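Local coordinates for foldase protein PrsA 2 (Bacillus anthracis, PDB 6VJ4) that is a peptidylprolyl cis-trans isomerase and membrane lipoprotein that helps secreted proteins, including the protective antigen, fold outside the cell, at residues Y42-S45 and D46-D50; K228-Q231 and S232-K236. All coordinates share one frame; numbering follows the deposited sequence.

Contact 1: residues Y42-S45 and D46-D50; sequences YKVS and DDDVD
The carbonyl O of Ser45 accepts from Val49 N at 3.1 Å, the first turn of helix 46-60 closing on the residue just before it, and Asp50 N to Asp46 O carries the helical pattern onward. Before Ser45 the chain is extended, running on from Tyr42, where helix 28-41 has ended. Ser45 itself is the N-cap: its hydroxyl OG takes the amide of Asp48, N to OG 3.1 Å, at an N-H...O angle of 156°. The torsion chi1 of 67° tucks OG between the backbone N and the carbonyl carbon, within range of that amide. The carboxylate of Asp48 leans back over the cap, and its OD1 comes within 2.8 Å of Ser45 OG, but the angle is poor for a hydrogen bond. Val44 CG1 lies against Asp48 CB at 3.7 Å and reaches Val49 CG2 at 4.2 Å. A water joins Val44 O, 2.8 Å away, to Asp46 OD1, 2.7 Å away, donating to both and tying the loop to the side chain of the first helical residue. Val44 also touches Ser88 of helix 76-95, while Val49 rests on Lys80 of that helix. Asp46, Asp47 and Asp48 follow the cap in succession, and their negative charges would probably interact favourably with the helix N-terminus. Val44, just before the N-cap, and Val49, four residues after it, make the apolar pair of a hydrophobic staple around the Ser45 cap, a classic way of starting an alpha-helix after a short connection.

Contact 2: residues K228-Q231 and S232-K236; sequences KLLQ and SELKK
Four main-chain bonds tie Lys228-Gln231 to the following turn, each from an amide to the carbonyl four residues earlier. Leu234 N to Leu230 O, 2.9 Å, is the straightest, with an N-H...O angle of 165°. Ser232 N to Lys228 O and Glu233 N to Leu229 O are more bent at the N-H, the latter at 145°. Lys235 N to Gln231 O, 3.0 Å, completes the set.

The hydroxyl of Ser232 adds a polar contact. With chi1 at 61°, OG turns back toward the preceding turn and comes 2.9 Å from Leu229 O and 3.2 Å from Lys228 O. Its single proton could go to either carbonyl, both of which also accept backbone amides. Leu229 brings its methyl CD1 to 4.0 Å from the same OG. A serine folded back onto carbonyls three and four residues earlier is a familiar feature inside alpha-helices. Here it belongs to helix 223-236, which returns the chain to the helices of the N-terminal part, probably completing the chaperone-like domain that accompanies the parvulin-type isomerase domain in PrsA proteins.

Apolar contacts join the turn to two helices. Leu230 CD1 meets Leu234 CG at 4.3 Å, and both leucines pack on helix 28-41, Leu230 against Ala34 and Ile38, Leu234 against Val37. Leu230 also touches Met89 of helix 76-95, and Leu229 touches Ile93 of the same helix.

Charge gathers at Glu233, a buried residue whose carboxylate finds its partners beyond helix 223-236. Its OE1 forms a salt bridge with Lys41 NZ, at the end of helix 28-41, and its OE2 has Tyr42 OH as partner.

How the contacts relate
Contact 1 comes first along the chain, at the passage from helix 28-41 into helix 46-60; contact 2 comes near the end of the modelled chain, on helix 223-236. The stretch between them includes the isomerase domain with its antiparallel sheet. Their centres are about 22 Å apart, yet they meet directly where Tyr42 OH comes 2.6 Å from Glu233 OE2, the hydrogen bond that joins the two contacts. Helix 76-95 touches side chains of both, and helix 28-41, which leads into contact 1, packs on contact 2. Early and late segments of the chain thus build one helical body, consistent with a chaperone-like domain formed around an inserted parvulin-type domain.

Contact 1: residues Y42-S45 and D46-D50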
loop_
_atom_site.group_PDB
_atom_site.type_symbol
_atom_site.label_atom_id
_atom_site.label_comp_id
_atom_site.label_asym_id
_atom_site.label_seq_id
_atom_site.Cartn_x
_atom_site.Cartn_y
_atom_site.Cartn_z
ATOM N N TYR A 42 -6.611 10.890 -10.343
ATOM C CA TYR A 42 -7.535 12.021 -10.620
ATOM C C TYR A 42 -6.745 13.326 -10.539
ATOM O O TYR A 42 -6.779 14.009 -9.499
ATOM C CB TYR A 42 -8.720 11.942 -9.661
ATOM C CG TYR A 42 -9.457 10.631 -9.751
ATOM C CD1 TYR A 42 -10.386 10.410 -10.755
ATOM C CD2 TYR A 42 -9.193 9.596 -8.870
ATOM C CE1 TYR A 42 -11.054 9.203 -10.866
ATOM C CE2 TYR A 42 -9.862 8.387 -8.960
ATOM C CZ TYR A 42 -10.797 8.189 -9.964
ATOM O OH TYR A 42 -11.470 7.007 -10.076
ATOM N N LYS A 43 -6.104 13.670 -11.653
ATOM C CA LYS A 43 -5.179 14.829 -11.736
ATOM C C LYS A 43 -5.931 16.160 -11.706
ATOM O O LYS A 43 -6.949 16.307 -12.411
ATOM C CB LYS A 43 -4.318 14.729 -13.000
ATOM C CG LYS A 43 -3.240 13.655 -12.948
ATOM C CD LYS A 43 -2.416 13.536 -14.209
ATOM C CE LYS A 43 -1.167 12.701 -14.013
ATOM N NZ LYS A 43 -1.475 11.369 -13.437
ATOM N N VAL A 44 -5.398 17.086 -10.909
ATOM C CA VAL A 44 -5.881 18.490 -10.786
ATOM C C VAL A 44 -4.647 19.382 -10.974
ATOM O O VAL A 44 -3.569 18.995 -10.477
ATOM C CB VAL A 44 -6.577 18.718 -9.434
ATOM C CG1 VAL A 44 -6.971 20.173 -9.230
ATOM C CG2 VAL A 44 -7.783 17.803 -9.273
ATOM N N SER A 45 -4.788 20.495 -11.698
ATOM C CA SER A 45 -3.645 21.406 -11.979
ATOM C C SER A 45 -3.231 22.162 -10.713
ATOM O O SER A 45 -4.115 22.461 -9.887
ATOM C CB SER A 45 -3.996 22.382 -13.071
ATOM O OG SER A 45 -5.001 23.284 -12.630
ATOM N N ASP A 46 -1.938 22.477 -10.588
ATOM C CA ASP A 46 -1.445 23.274 -9.430
ATOM C C ASP A 46 -2.143 24.640 -9.447
ATOM O O ASP A 46 -2.315 25.220 -8.360
ATOM C CB ASP A 46 0.080 23.417 -9.443
ATOM C CG ASP A 46 0.823 22.170 -8.997
ATOM O OD1 ASP A 46 0.280 21.435 -8.147
ATOM O OD2 ASP A 46 1.937 21.943 -9.502
ATOM N N ASP A 47 -2.529 25.123 -10.635
ATOM C CA ASP A 47 -3.250 26.419 -10.744
ATOM C C ASP A 47 -4.581 26.302 -9.990
ATOM O O ASP A 47 -4.894 27.221 -9.206
ATOM C CB ASP A 47 -3.483 26.831 -12.201
ATOM C CG ASP A 47 -2.225 27.193 -12.979
ATOM O OD1 ASP A 47 -1.144 27.269 -12.361
ATOM O OD2 ASP A 47 -2.337 27.401 -14.203
ATOM N N ASP A 48 -5.321 25.208 -10.215
ATOM C CA ASP A 48 -6.629 24.987 -9.538
ATOM C C ASP A 48 -6.407 24.853 -8.025
ATOM O O ASP A 48 -7.237 25.378 -7.266
ATOM C CB ASP A 48 -7.347 23.742 -10.072
ATOM C CG ASP A 48 -7.702 23.793 -11.551
ATOM O OD1 ASP A 48 -7.324 24.781 -12.215
ATOM O OD2 ASP A 48 -8.347 22.837 -12.029
ATOM N N VAL A 49 -5.338 24.161 -7.618
ATOM C CA VAL A 49 -5.020 23.947 -6.172
ATOM C C VAL A 49 -4.697 25.302 -5.532
ATOM O O VAL A 49 -5.286 25.612 -4.473
ATOM C CB VAL A 49 -3.856 22.953 -5.979
ATOM C CG1 VAL A 49 -3.369 22.924 -4.536
ATOM C CG2 VAL A 49 -4.216 21.547 -6.446
ATOM N N ASP A 50 -3.791 26.066 -6.155
ATOM C CA ASP A 50 -3.359 27.388 -5.627
ATOM C C ASP A 50 -4.569 28.325 -5.540
ATOM O O ASP A 50 -4.655 29.070 -4.548
ATOM C CB ASP A 50 -2.225 27.975 -6.475
ATOM C CG ASP A 50 -0.933 27.171 -6.423
ATOM O OD1 ASP A 50 -0.782 26.351 -5.490
ATOM O OD2 ASP A 50 -0.087 27.362 -7.321
HETATM O O HOH W 1 -1.560 19.562 -8.556
#

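Contact 2: residues K228-Q231 and S232-K236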
loop_
_atom_site.group_PDB
_atom_site.type_symbol
_atom_site.label_atom_id
_atom_site.label_comp_id
_atom_site.label_asym_id
_atom_site.label_seq_id
_atom_site.Cartn_x
_atom_site.Cartn_y
_atom_site.Cartn_z
ATOM N N LYS A 228 -15.602 4.488 0.913
ATOM C CA LYS A 228 -15.740 3.174 0.223
ATOM C C LYS A 228 -15.094 3.288 -1.167
ATOM O O LYS A 228 -14.601 2.267 -1.679
ATOM C CB LYS A 228 -17.214 2.751 0.163
ATOM C CG LYS A 228 -17.838 2.402 1.512
ATOM C CD LYS A 228 -19.349 2.226 1.481
ATOM C CE LYS A 228 -19.819 1.089 0.597
ATOM N NZ LYS A 228 -19.324 -0.224 1.074
ATOM N N LEU A 229 -15.082 4.500 -1.734
ATOM C CA LEU A 229 -14.457 4.759 -3.061
ATOM C C LEU A 229 -12.935 4.699 -2.915
ATOM O O LEU A 229 -12.267 4.256 -3.863
ATOM C CB LEU A 229 -14.908 6.133 -3.573
ATOM C CG LEU A 229 -14.247 6.619 -4.863
ATOM C CD1 LEU A 229 -14.370 5.587 -5.973
ATOM C CD2 LEU A 229 -14.845 7.945 -5.307
ATOM N N LEU A 230 -12.416 5.143 -1.768
ATOM C CA LEU A 230 -10.949 5.097 -1.527
ATOM C C LEU A 230 -10.510 3.634 -1.371
ATOM O O LEU A 230 -9.542 3.239 -2.048
ATOM C CB LEU A 230 -10.620 5.932 -0.284
ATOM C CG LEU A 230 -9.149 5.961 0.135
ATOM C CD1 LEU A 230 -8.243 6.340 -1.027
ATOM C CD2 LEU A 230 -8.947 6.914 1.302
ATOM N N GLN A 231 -11.224 2.854 -0.548
ATOM C CA GLN A 231 -10.884 1.421 -0.313
ATOM C C GLN A 231 -10.923 0.643 -1.636
ATOM O O GLN A 231 -10.036 -0.207 -1.849
ATOM C CB GLN A 231 -11.857 0.792 0.686
ATOM C CG GLN A 231 -11.804 1.409 2.077
ATOM C CD GLN A 231 -12.850 0.821 2.998
ATOM O OE1 GLN A 231 -13.605 -0.074 2.625
ATOM N NE2 GLN A 231 -12.904 1.331 4.218
ATOM N N SER A 232 -11.925 0.911 -2.477
ATOM C CA SER A 232 -12.044 0.205 -3.780
ATOM C C SER A 232 -10.893 0.622 -4.702
ATOM O O SER A 232 -10.359 -0.252 -5.405
ATOM C CB SER A 232 -13.382 0.457 -4.425
ATOM O OG SER A 232 -13.570 1.841 -4.681
ATOM N N GLU A 233 -10.514 1.904 -4.670
ATOM C CA GLU A 233 -9.428 2.438 -5.538
ATOM C C GLU A 233 -8.098 1.778 -5.143
ATOM O O GLU A 233 -7.341 1.372 -6.052
ATOM C CB GLU A 233 -9.380 3.962 -5.423
ATOM C CG GLU A 233 -8.906 4.657 -6.684
ATOM C CD GLU A 233 -9.809 4.446 -7.891
ATOM O OE1 GLU A 233 -9.849 3.319 -8.411
ATOM O OE2 GLU A 233 -10.518 5.397 -8.270
ATOM N N LEU A 234 -7.825 1.668 -3.840
ATOM C CA LEU A 234 -6.591 0.980 -3.374
ATOM C C LEU A 234 -6.648 -0.488 -3.822
ATOM O O LEU A 234 -5.609 -1.003 -4.273
ATOM C CB LEU A 234 -6.485 1.087 -1.849
ATOM C CG LEU A 234 -6.421 2.506 -1.280
ATOM C CD1 LEU A 234 -6.420 2.479 0.242
ATOM C CD2 LEU A 234 -5.202 3.252 -1.798
ATOM N N LYS A 235 -7.827 -1.117 -3.721
ATOM C CA LYS A 235 -8.015 -2.543 -4.113
ATOM C C LYS A 235 -7.772 -2.702 -5.620
ATOM O O LYS A 235 -7.142 -3.706 -6.008
ATOM C CB LYS A 235 -9.411 -3.029 -3.709
ATOM C CG LYS A 235 -9.671 -4.513 -3.936
ATOM C CD LYS A 235 -11.017 -4.980 -3.425
ATOM C CE LYS A 235 -11.235 -6.466 -3.615
ATOM N NZ LYS A 235 -12.548 -6.895 -3.082
ATOM N N LYS A 236 -8.253 -1.759 -6.437
ATOM C CA LYS A 236 -8.014 -1.824 -7.905
ATOM C C LYS A 236 -6.509 -1.718 -8.168
ATOM O O LYS A 236 -6.051 -2.278 -9.179
ATOM C CB LYS A 236 -8.784 -0.721 -8.638
ATOM C CG LYS A 236 -10.296 -0.894 -8.645
ATOM C CD LYS A 236 -11.036 0.185 -9.404
ATOM C CE LYS A 236 -12.537 -0.016 -9.392
ATOM N NZ LYS A 236 -13.236 1.047 -10.150
#